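Local coordinates for ArtJ (Geobacillus stearothermophilus, PDB 2PVU), which binds arginine, lysine and histidine and probably delivers them to its cognate ATP-binding cassette transporter, Art(MP)2, at residues Ala50-Ala53 / Pro54-Tyr57; Ile110-Glu113 / Arg114-Ser117; Val152-Thr156 / Thr157-Ala161; Lys173-Thr177 / Thr178-Ile182. One frame throughout, in Å; residues are numbered along the deposited sequence.

Interaction 1: residues Ala50-Ala53 / Pro54-Tyr57. With LYS (lysine), chain E.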
loop_
_atom_site.group_PDB
_atom_site.type_symbol
_atom_site.label_atom_id
_atom_site.label_comp_id
_atom_site.label_asym_id
_atom_site.label_seq_id
_atom_site.Cartn_x
_atom_site.Cartn_y
_atom_site.Cartn_z
ATOM N N ALA A 50 9.696 0.386 -0.730
ATOM C CA ALA A 50 9.560 0.955 -2.085
ATOM C C ALA A 50 9.645 -0.144 -3.135
ATOM O O ALA A 50 10.599 -0.170 -3.919
ATOM C CB ALA A 50 10.614 2.008 -2.374
ATOM N N ALA A 51 8.621 -0.995 -3.163
ATOM C CA ALA A 51 8.472 -2.053 -4.165
ATOM C C ALA A 51 6.989 -2.240 -4.427
ATOM O O ALA A 51 6.459 -3.392 -4.369
ATOM C CB ALA A 51 9.138 -3.379 -3.654
ATOM N N PHE A 52 6.277 -1.122 -4.656
ATOM C CA PHE A 52 4.783 -1.123 -4.621
ATOM C C PHE A 52 4.271 0.012 -5.529
ATOM O O PHE A 52 3.516 0.919 -5.106
ATOM C CB PHE A 52 4.306 -0.962 -3.164
ATOM C CG PHE A 52 2.937 -1.531 -2.883
ATOM C CD1 PHE A 52 1.915 -0.691 -2.448
ATOM C CD2 PHE A 52 2.676 -2.911 -3.056
ATOM C CE1 PHE A 52 0.626 -1.205 -2.152
ATOM C CE2 PHE A 52 1.403 -3.440 -2.779
ATOM C CZ PHE A 52 0.371 -2.574 -2.319
ATOM N N ALA A 53 4.696 -0.043 -6.786
ATOM C CA ALA A 53 4.233 0.940 -7.777
ATOM C C ALA A 53 2.711 0.824 -7.905
ATOM O O ALA A 53 2.190 -0.289 -7.986
ATOM C CB ALA A 53 4.901 0.716 -9.140
ATOM N N PRO A 54 1.992 1.962 -8.006
ATOM C CA PRO A 54 2.474 3.331 -8.202
ATOM C C PRO A 54 2.687 4.146 -6.917
ATOM O O PRO A 54 2.980 5.341 -6.995
ATOM C CB PRO A 54 1.330 3.971 -8.971
ATOM C CG PRO A 54 0.100 3.349 -8.361
ATOM C CD PRO A 54 0.517 1.897 -8.012
ATOM N N PHE A 55 2.536 3.519 -5.760
ATOM C CA PHE A 55 2.603 4.258 -4.480
ATOM C C PHE A 55 4.026 4.605 -4.066
ATOM O O PHE A 55 4.333 5.762 -3.717
ATOM C CB PHE A 55 1.852 3.458 -3.396
ATOM C CG PHE A 55 0.385 3.323 -3.721
ATOM C CD1 PHE A 55 -0.463 4.417 -3.548
ATOM C CD2 PHE A 55 -0.117 2.141 -4.266
ATOM C CE1 PHE A 55 -1.843 4.364 -3.928
ATOM C CE2 PHE A 55 -1.491 2.032 -4.598
ATOM C CZ PHE A 55 -2.347 3.166 -4.456
ATOM N N GLU A 56 4.921 3.628 -4.163
ATOM C CA GLU A 56 6.337 3.888 -3.938
ATOM C C GLU A 56 7.126 2.803 -4.627
ATOM O O GLU A 56 6.818 1.629 -4.507
ATOM C CB GLU A 56 6.689 3.897 -2.460
ATOM C CG GLU A 56 6.144 2.707 -1.621
ATOM C CD GLU A 56 4.720 2.930 -1.114
ATOM O OE1 GLU A 56 4.410 4.079 -0.715
ATOM O OE2 GLU A 56 3.912 1.962 -1.057
ATOM N N TYR A 57 8.140 3.212 -5.360
ATOM C CA TYR A 57 8.986 2.238 -6.066
ATOM C C TYR A 57 10.289 2.939 -6.371
ATOM O O TYR A 57 10.427 4.130 -6.077
ATOM C CB TYR A 57 8.289 1.700 -7.319
ATOM C CG TYR A 57 7.876 2.735 -8.343
ATOM C CD1 TYR A 57 8.625 2.909 -9.523
ATOM C CD2 TYR A 57 6.713 3.511 -8.171
ATOM C CE1 TYR A 57 8.242 3.830 -10.488
ATOM C CE2 TYR A 57 6.309 4.439 -9.133
ATOM C CZ TYR A 57 7.079 4.597 -10.287
ATOM O OH TYR A 57 6.705 5.500 -11.254
HETATM N N LYS E . -2.694 -2.251 1.694
HETATM C CA LYS E . -2.246 -3.642 2.036
HETATM C C LYS E . -1.871 -3.704 3.523
HETATM O O LYS E . -1.605 -4.774 4.050
HETATM C CB LYS E . -1.035 -4.030 1.196
HETATM C CG LYS E . 0.152 -3.058 1.408
HETATM C CD LYS E . 1.489 -3.698 0.979
HETATM C CE LYS E . 2.509 -2.605 0.699
HETATM N NZ LYS E . 3.926 -3.210 0.457
HETATM O OXT LYS E . -1.809 -2.665 4.217
#
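Phe52 carries its ring trans to its own backbone nitrogen (chi1 -154°), and Glu56 bends at chi2 (-85°). The two side chains run alongside each other in the same direction. The ring and carboxylate planes are only 4° apart. Glu56 OE2 sits 3.6 Å from Phe52 CD1, approaching the ring obliquely. Phe55 also lies beside Phe52, with CD2 3.9 Å from Phe52 CD1. The bound lysine lays its aliphatic chain over one face of the Phe52 ring: its CE is 3.5 Å above the plane, over the centre. Phe52 is thus a wall of the ligand pocket.

The backbone holds the turn together. Phe52 N donates to Glu56 O at 2.8 Å. Phe52 O takes two bonds. Phe55 N reaches it in the carbonyl plane, at 2.9 Å, while Glu56 N comes from above that plane, at 3.2 Å. Two residues, Phe55 and Glu56, stand opposite the single Phe52, which is a classic beta bulge. The peptide bond before Pro54 is cis, which probably helps the chain reverse. Just before it, Ala53 CB lies over one face of the Tyr57 ring, 3.9 Å from the centroid, a CH-pi contact.

This buried turn links strand 44-48 to strand 57-59. Phe52 and Phe55 touch helix 197-206, Phe55 and Tyr57 touch helix 252-261, and Tyr57 pairs through its backbone with Val64 of strand 62-64.

Interaction 2: residues Ile110-Glu113 / Arg114-Ser117. With LYS (lysine), chain E; SO4 (sulfate ion), chain D.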
loop_
_atom_site.group_PDB
_atom_site.type_symbol
_atom_site.label_atom_id
_atom_site.label_comp_id
_atom_site.label_asym_id
_atom_site.label_seq_id
_atom_site.Cartn_x
_atom_site.Cartn_y
_atom_site.Cartn_z
ATOM N N ILE A 110 -5.486 0.953 6.951
ATOM C CA ILE A 110 -5.865 1.130 8.367
ATOM C C ILE A 110 -6.705 -0.081 8.786
ATOM O O ILE A 110 -7.730 -0.358 8.153
ATOM C CB ILE A 110 -6.775 2.401 8.517
ATOM C CG1 ILE A 110 -6.033 3.647 8.052
ATOM C CG2 ILE A 110 -7.303 2.533 9.983
ATOM C CD1 ILE A 110 -6.923 4.908 7.827
ATOM N N THR A 111 -6.333 -0.796 9.856
ATOM C CA THR A 111 -7.177 -1.915 10.341
ATOM C C THR A 111 -7.268 -1.911 11.843
ATOM O O THR A 111 -6.399 -1.354 12.522
ATOM C CB THR A 111 -6.662 -3.331 9.946
ATOM O OG1 THR A 111 -5.411 -3.581 10.600
ATOM C CG2 THR A 111 -6.492 -3.430 8.431
ATOM N N ASP A 112 -8.326 -2.533 12.378
ATOM C CA ASP A 112 -8.507 -2.514 13.823
ATOM C C ASP A 112 -7.368 -3.203 14.534
ATOM O O ASP A 112 -6.910 -2.756 15.593
ATOM C CB ASP A 112 -9.840 -3.174 14.193
ATOM C CG ASP A 112 -11.026 -2.232 14.002
ATOM O OD1 ASP A 112 -10.808 -1.009 13.789
ATOM O OD2 ASP A 112 -12.179 -2.716 14.101
ATOM N N GLU A 113 -6.912 -4.298 13.960
ATOM C CA GLU A 113 -5.819 -5.034 14.570
ATOM C C GLU A 113 -4.543 -4.215 14.601
ATOM O O GLU A 113 -3.852 -4.210 15.595
ATOM C CB GLU A 113 -5.550 -6.336 13.829
ATOM C CG GLU A 113 -4.576 -7.216 14.612
ATOM C CD GLU A 113 -3.575 -7.855 13.712
ATOM O OE1 GLU A 113 -3.695 -9.096 13.570
ATOM O OE2 GLU A 113 -2.697 -7.130 13.139
ATOM N N ARG A 114 -4.217 -3.528 13.499
ATOM C CA ARG A 114 -3.052 -2.647 13.497
ATOM C C ARG A 114 -3.168 -1.460 14.450
ATOM O O ARG A 114 -2.158 -1.015 14.976
ATOM C CB ARG A 114 -2.745 -2.164 12.093
ATOM C CG ARG A 114 -2.090 -3.261 11.258
ATOM C CD ARG A 114 -2.153 -2.895 9.778
ATOM N NE ARG A 114 -1.526 -3.919 8.903
ATOM C CZ ARG A 114 -1.521 -3.862 7.572
ATOM N NH1 ARG A 114 -2.140 -2.869 6.939
ATOM N NH2 ARG A 114 -0.899 -4.803 6.856
ATOM N N LYS A 115 -4.381 -0.949 14.657
ATOM C CA LYS A 115 -4.583 0.163 15.609
ATOM C C LYS A 115 -4.292 -0.280 17.054
ATOM O O LYS A 115 -4.145 0.560 17.964
ATOM C CB LYS A 115 -6.022 0.713 15.507
ATOM C CG LYS A 115 -6.277 1.536 14.259
ATOM C CD LYS A 115 -7.762 1.505 13.926
ATOM C CE LYS A 115 -8.472 2.748 14.249
ATOM N NZ LYS A 115 -9.679 2.813 13.387
ATOM N N GLN A 116 -4.213 -1.588 17.298
ATOM C CA GLN A 116 -3.832 -2.054 18.632
ATOM C C GLN A 116 -2.377 -1.728 18.944
ATOM O O GLN A 116 -1.996 -1.570 20.110
ATOM C CB GLN A 116 -4.033 -3.551 18.778
ATOM C CG GLN A 116 -5.480 -3.944 18.926
ATOM C CD GLN A 116 -5.637 -5.450 19.004
ATOM O OE1 GLN A 116 -4.698 -6.217 18.716
ATOM N NE2 GLN A 116 -6.821 -5.883 19.401
ATOM N N SER A 117 -1.562 -1.622 17.900
ATOM C CA SER A 117 -0.118 -1.464 18.065
ATOM C C SER A 117 0.416 -0.151 17.527
ATOM O O SER A 117 1.507 0.277 17.924
ATOM C CB SER A 117 0.622 -2.626 17.392
ATOM O OG SER A 117 0.430 -3.802 18.146
HETATM N N LYS E . -2.694 -2.251 1.694
HETATM C CA LYS E . -2.246 -3.642 2.036
HETATM C C LYS E . -1.871 -3.704 3.523
HETATM O O LYS E . -1.605 -4.774 4.050
HETATM C CB LYS E . -1.035 -4.030 1.196
HETATM C CG LYS E . 0.152 -3.058 1.408
HETATM C CD LYS E . 1.489 -3.698 0.979
HETATM C CE LYS E . 2.509 -2.605 0.699
HETATM N NZ LYS E . 3.926 -3.210 0.457
HETATM O OXT LYS E . -1.809 -2.665 4.217
HETATM S S SO4 D . -8.659 -6.679 11.304
HETATM O O1 SO4 D . -7.435 -7.315 10.790
HETATM O O2 SO4 D . -9.448 -7.694 12.018
HETATM O O3 SO4 D . -9.495 -6.157 10.217
HETATM O O4 SO4 D . -8.325 -5.608 12.227
HETATM O O HOH W 1 -1.197 -5.158 16.245
#
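An N-capped short helix, 112-115, presents Arg114 to the ligand pocket. Thr111 is the N-cap: its OG1 accepts from Arg114 N at 3.1 Å, with an N-H...O angle of 162°. The chi1 of Thr111 (66°) places OG1 between its backbone nitrogen and carbonyl carbon, turned toward the first turn of the helix. The same oxygen lies beside the aliphatic part of Arg114, 3.4 Å from its CB. Lys115 N bonds to Thr111 O at 3.0 Å, and Gln116 N bonds to Glu113 O. A water joins Glu113 O to Ser117 OG.

The Arg114 chain is extended from CG to NE and ends in a guanidinium that meets the ligand carboxylate edge to edge. NH1 donates to OXT of the bound lysine at 2.7 Å and NH2 to its O at 2.9 Å, the first bond nearly straight at 169°. Arg114 NH1 also bonds to Thr109 O, which helps fix the turn of the group. At the helix start, Glu113 N donates to O4 of a sulfate ion at 2.6 Å. The sulfate probably comes from the crystallisation liquor.

Two bonds to one carboxylate restrain its position and its rotation, together with the other donors around the ligand. The opposite charges probably strengthen this grip. It engages the backbone end of the ligand, a part shared by all amino acids, so it is consistent with binding several of them.

Interaction 3: residues Val152-Thr156 / Thr157-Ala161. With LYS (lysine), chain E.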
loop_
_atom_site.group_PDB
_atom_site.type_symbol
_atom_site.label_atom_id
_atom_site.label_comp_id
_atom_site.label_asym_id
_atom_site.label_seq_id
_atom_site.Cartn_x
_atom_site.Cartn_y
_atom_site.Cartn_z
ATOM N N VAL A 152 1.007 -13.903 -1.995
ATOM C CA VAL A 152 0.703 -12.633 -1.323
ATOM C C VAL A 152 1.983 -12.063 -0.752
ATOM O O VAL A 152 2.970 -12.791 -0.546
ATOM C CB VAL A 152 -0.287 -12.815 -0.139
ATOM C CG1 VAL A 152 -1.694 -13.194 -0.647
ATOM C CG2 VAL A 152 0.258 -13.850 0.880
ATOM N N GLN A 153 1.955 -10.770 -0.453
ATOM C CA GLN A 153 3.024 -10.204 0.344
ATOM C C GLN A 153 2.761 -10.517 1.824
ATOM O O GLN A 153 1.600 -10.468 2.297
ATOM C CB GLN A 153 3.204 -8.714 0.094
ATOM C CG GLN A 153 4.328 -8.101 0.957
ATOM C CD GLN A 153 4.602 -6.646 0.613
ATOM O OE1 GLN A 153 3.758 -5.961 0.024
ATOM N NE2 GLN A 153 5.768 -6.165 1.004
ATOM N N ASN A 154 3.814 -10.948 2.509
ATOM C CA ASN A 154 3.713 -11.315 3.933
ATOM C C ASN A 154 3.037 -10.201 4.734
ATOM O O ASN A 154 3.333 -9.028 4.525
ATOM C CB ASN A 154 5.107 -11.525 4.519
ATOM C CG ASN A 154 5.060 -12.090 5.912
ATOM O OD1 ASN A 154 4.515 -13.169 6.124
ATOM N ND2 ASN A 154 5.641 -11.368 6.874
ATOM N N ALA A 155 2.179 -10.569 5.675
ATOM C CA ALA A 155 1.622 -9.591 6.618
ATOM C C ALA A 155 0.904 -8.413 5.944
ATOM O O ALA A 155 1.063 -7.250 6.342
ATOM C CB ALA A 155 2.688 -9.113 7.604
ATOM N N THR A 156 0.064 -8.748 4.951
ATOM C CA THR A 156 -0.782 -7.790 4.263
ATOM C C THR A 156 -2.254 -8.179 4.383
ATOM O O THR A 156 -2.609 -9.316 4.767
ATOM C CB THR A 156 -0.446 -7.651 2.760
ATOM O OG1 THR A 156 -0.629 -8.921 2.120
ATOM C CG2 THR A 156 1.014 -7.205 2.547
ATOM N N THR A 157 -3.125 -7.227 4.059
ATOM C CA THR A 157 -4.562 -7.504 4.050
ATOM C C THR A 157 -4.878 -8.490 2.898
ATOM O O THR A 157 -5.912 -9.136 2.928
ATOM C CB THR A 157 -5.387 -6.219 3.905
ATOM O OG1 THR A 157 -4.879 -5.503 2.791
ATOM C CG2 THR A 157 -5.258 -5.316 5.141
ATOM N N GLY A 158 -3.989 -8.627 1.896
ATOM C CA GLY A 158 -4.222 -9.682 0.888
ATOM C C GLY A 158 -3.966 -11.060 1.472
ATOM O O GLY A 158 -4.731 -11.987 1.225
ATOM N N GLN A 159 -2.915 -11.191 2.271
ATOM C CA GLN A 159 -2.688 -12.450 2.998
ATOM C C GLN A 159 -3.872 -12.735 3.879
ATOM O O GLN A 159 -4.368 -13.869 3.962
ATOM C CB GLN A 159 -1.425 -12.401 3.848
ATOM C CG GLN A 159 -1.248 -13.678 4.656
ATOM C CD GLN A 159 0.000 -13.650 5.482
ATOM O OE1 GLN A 159 0.968 -13.002 5.115
ATOM N NE2 GLN A 159 0.013 -14.403 6.584
ATOM N N GLU A 160 -4.330 -11.696 4.569
ATOM C CA GLU A 160 -5.494 -11.805 5.432
ATOM C C GLU A 160 -6.740 -12.306 4.686
ATOM O O GLU A 160 -7.449 -13.212 5.154
ATOM C CB GLU A 160 -5.809 -10.444 6.086
ATOM C CG GLU A 160 -6.908 -10.597 7.174
ATOM C CD GLU A 160 -7.213 -9.294 7.897
ATOM O OE1 GLU A 160 -6.633 -8.231 7.528
ATOM O OE2 GLU A 160 -8.055 -9.337 8.833
ATOM N N ALA A 161 -7.028 -11.708 3.539
ATOM C CA ALA A 161 -8.205 -12.122 2.793
ATOM C C ALA A 161 -8.084 -13.602 2.351
ATOM O O ALA A 161 -9.066 -14.347 2.409
ATOM C CB ALA A 161 -8.466 -11.187 1.586
HETATM N N LYS E . -2.694 -2.251 1.694
HETATM C CA LYS E . -2.246 -3.642 2.036
HETATM C C LYS E . -1.871 -3.704 3.523
HETATM O O LYS E . -1.605 -4.774 4.050
HETATM C CB LYS E . -1.035 -4.030 1.196
HETATM C CG LYS E . 0.152 -3.058 1.408
HETATM C CD LYS E . 1.489 -3.698 0.979
HETATM C CE LYS E . 2.509 -2.605 0.699
HETATM N NZ LYS E . 3.926 -3.210 0.457
HETATM O OXT LYS E . -1.809 -2.665 4.217
HETATM O O HOH W 2 2.728 -13.984 7.929
#
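The side-chain amides of Gln159 and Asn154 lie side by side with their planes 41° apart, and a water links Asn154 OD1 to Gln159 NE2. Gln159 is extended, and its OE1 receives Ala155 N at 2.8 Å, the donor standing above the amide carbonyl plane rather than on a lone pair. Asn154 ND2 is held by Asp90, and Gln159 NE2 also bonds to Glu163. Nearer the backbone, Val152 crosses the Gln159 chain at about a right angle, with CG2 3.7 Å from Gln159 CB.

Thr156 caps helix 157-166. Its OG1 accepts from Gln159 N at 3.2 Å and donates to Gln153 O at 2.7 Å, tying the end of strand 150-153 to the helix start. Glu160 N bonds to Thr156 O in the first helical turn. The strand and helix belong to a beta-alpha-beta unit.

The same corner binds the ligand at both ends. Gln153 OE1 accepts from NZ of the bound lysine at 2.8 Å, and Thr157 N donates to the ligand O at 2.9 Å. Thr157 OG1 is engaged by Glu224. The helix N-terminus would add favourable electrostatics for the carboxylate, while the neutral amide oxygen of Gln153 suits the ammonium group.

Interaction 4: residues Lys173-Thr177 / Thr178-Ile182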
loop_
_atom_site.group_PDB
_atom_site.type_symbol
_atom_site.label_atom_id
_atom_site.label_comp_id
_atom_site.label_asym_id
_atom_site.label_seq_id
_atom_site.Cartn_x
_atom_site.Cartn_y
_atom_site.Cartn_z
ATOM N N LYS A 173 1.277 -18.700 -0.397
ATOM C CA LYS A 173 2.705 -18.486 -0.440
ATOM C C LYS A 173 2.989 -17.013 -0.146
ATOM O O LYS A 173 2.412 -16.125 -0.777
ATOM C CB LYS A 173 3.277 -18.848 -1.806
ATOM C CG LYS A 173 2.854 -20.224 -2.352
ATOM C CD LYS A 173 3.492 -21.317 -1.554
ATOM C CE LYS A 173 3.336 -22.683 -2.215
ATOM N NZ LYS A 173 3.762 -23.682 -1.185
ATOM N N LYS A 174 3.888 -16.766 0.799
ATOM C CA LYS A 174 4.112 -15.409 1.306
ATOM C C LYS A 174 5.477 -14.897 0.886
ATOM O O LYS A 174 6.488 -15.640 1.035
ATOM C CB LYS A 174 3.992 -15.394 2.841
ATOM C CG LYS A 174 2.654 -15.853 3.403
ATOM C CD LYS A 174 2.807 -16.176 4.882
ATOM C CE LYS A 174 1.525 -16.685 5.510
ATOM N NZ LYS A 174 1.000 -17.912 4.873
ATOM N N PHE A 175 5.534 -13.658 0.380
ATOM C CA PHE A 175 6.788 -13.063 -0.104
ATOM C C PHE A 175 7.069 -11.721 0.565
ATOM O O PHE A 175 6.140 -11.046 0.993
ATOM C CB PHE A 175 6.720 -12.913 -1.625
ATOM C CG PHE A 175 6.398 -14.220 -2.301
ATOM C CD1 PHE A 175 7.366 -15.202 -2.418
ATOM C CD2 PHE A 175 5.105 -14.510 -2.671
ATOM C CE1 PHE A 175 7.056 -16.421 -3.008
ATOM C CE2 PHE A 175 4.768 -15.733 -3.254
ATOM C CZ PHE A 175 5.770 -16.697 -3.397
ATOM N N GLU A 176 8.341 -11.338 0.659
ATOM C CA GLU A 176 8.675 -10.104 1.398
ATOM C C GLU A 176 8.317 -8.839 0.624
ATOM O O GLU A 176 8.157 -7.777 1.241
ATOM C CB GLU A 176 10.181 -10.101 1.790
ATOM C CG GLU A 176 10.639 -8.875 2.571
ATOM C CD GLU A 176 9.827 -8.604 3.819
ATOM O OE1 GLU A 176 9.287 -9.557 4.462
ATOM O OE2 GLU A 176 9.770 -7.405 4.172
ATOM N N THR A 177 8.191 -8.950 -0.705
ATOM C CA THR A 177 7.651 -7.840 -1.539
ATOM C C THR A 177 6.512 -8.335 -2.412
ATOM O O THR A 177 6.474 -9.529 -2.801
ATOM C CB THR A 177 8.710 -7.217 -2.436
ATOM O OG1 THR A 177 9.215 -8.192 -3.357
ATOM C CG2 THR A 177 9.880 -6.653 -1.617
ATOM N N THR A 178 5.623 -7.408 -2.775
ATOM C CA THR A 178 4.619 -7.710 -3.810
ATOM C C THR A 178 5.302 -7.960 -5.165
ATOM O O THR A 178 4.798 -8.748 -5.979
ATOM C CB THR A 178 3.617 -6.552 -3.878
ATOM O OG1 THR A 178 3.028 -6.478 -2.600
ATOM C CG2 THR A 178 2.502 -6.762 -4.981
ATOM N N VAL A 179 6.448 -7.324 -5.408
ATOM C CA VAL A 179 7.186 -7.540 -6.651
ATOM C C VAL A 179 7.483 -9.035 -6.852
ATOM O O VAL A 179 7.218 -9.596 -7.920
ATOM C CB VAL A 179 8.531 -6.746 -6.679
ATOM C CG1 VAL A 179 9.433 -7.257 -7.835
ATOM C CG2 VAL A 179 8.256 -5.247 -6.845
ATOM N N VAL A 180 8.031 -9.670 -5.822
ATOM C CA VAL A 180 8.335 -11.122 -5.868
ATOM C C VAL A 180 7.084 -12.014 -5.982
ATOM O O VAL A 180 7.106 -13.017 -6.709
ATOM C CB VAL A 180 9.231 -11.548 -4.705
ATOM C CG1 VAL A 180 9.349 -13.092 -4.634
ATOM C CG2 VAL A 180 10.615 -10.909 -4.858
ATOM N N ALA A 181 6.003 -11.664 -5.274
ATOM C CA ALA A 181 4.711 -12.319 -5.488
ATOM C C ALA A 181 4.330 -12.379 -6.962
ATOM O O ALA A 181 3.944 -13.440 -7.477
ATOM C CB ALA A 181 3.569 -11.613 -4.617
ATOM N N ILE A 182 4.399 -11.228 -7.639
ATOM C CA ILE A 182 4.064 -11.137 -9.072
ATOM C C ILE A 182 4.992 -11.992 -9.930
ATOM O O ILE A 182 4.536 -12.717 -10.813
ATOM C CB ILE A 182 4.041 -9.657 -9.554
ATOM C CG1 ILE A 182 2.803 -8.952 -8.975
ATOM C CG2 ILE A 182 4.004 -9.575 -11.086
ATOM C CD1 ILE A 182 2.895 -7.446 -9.002
#
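Thr177 OG1 accepts from Val180 N at 3.1 Å, with an N-H...O angle of 165°. This is an N-cap: Thr177 is the residue just before helix 178-186, which follows strand 172-175 after a short loop. Its chi1 of 62° holds the hydroxyl oxygen over the first turn, where the helix N-H groups point. Ala181 N adds a weak bond to Thr177 O at 3.3 Å, straight but long. Thr178 OG1 bonds instead to Gln153 OE1, in the ligand pocket, the same oxygen that receives the ligand ammonium. Thr178 is a second-shell residue, which probably helps position Gln153.

Packing follows outside the cap. Val180 CG2 lies 3.4 Å from Thr177 OG1, and their side chains cross at a slant. Phe175, at the end of the strand, points at the helix, and its ring is approached obliquely by two apolar residues. Ala181 meets one ortho carbon, with Ala181 CA 3.6 Å from Phe175 CD2. Val180 meets the other, its side chain at about a right angle to that of Phe175. Backbone bonds also tie this strand to strand 150-153. Val180 CG1, trans to its backbone nitrogen (chi1 171°), is the branch that reaches the ring, 3.6 Å from Phe175 CD1.

Interaction 1 is buried, interactions 3 and 4 are partly buried, and interaction 2 lies at the surface, with Arg114 directed inward. Interactions 1, 2 and 3 all touch the bound lysine: 1 by an aromatic face, 2 by charge on the carboxylate, 3 by polar groups at both ends. Interaction 4 acts one shell out. Threonine N-caps recur in 2, 3 and 4, whereas 1 is a bulged turn. Interactions 3 and 4 share a sheet, strands 150-153 and 172-175 being neighbours in it. Interactions 1 and 4 pack together through Ala51 and Val179, and 2 meets 3 where Thr111 CG2 approaches Thr157 CG2.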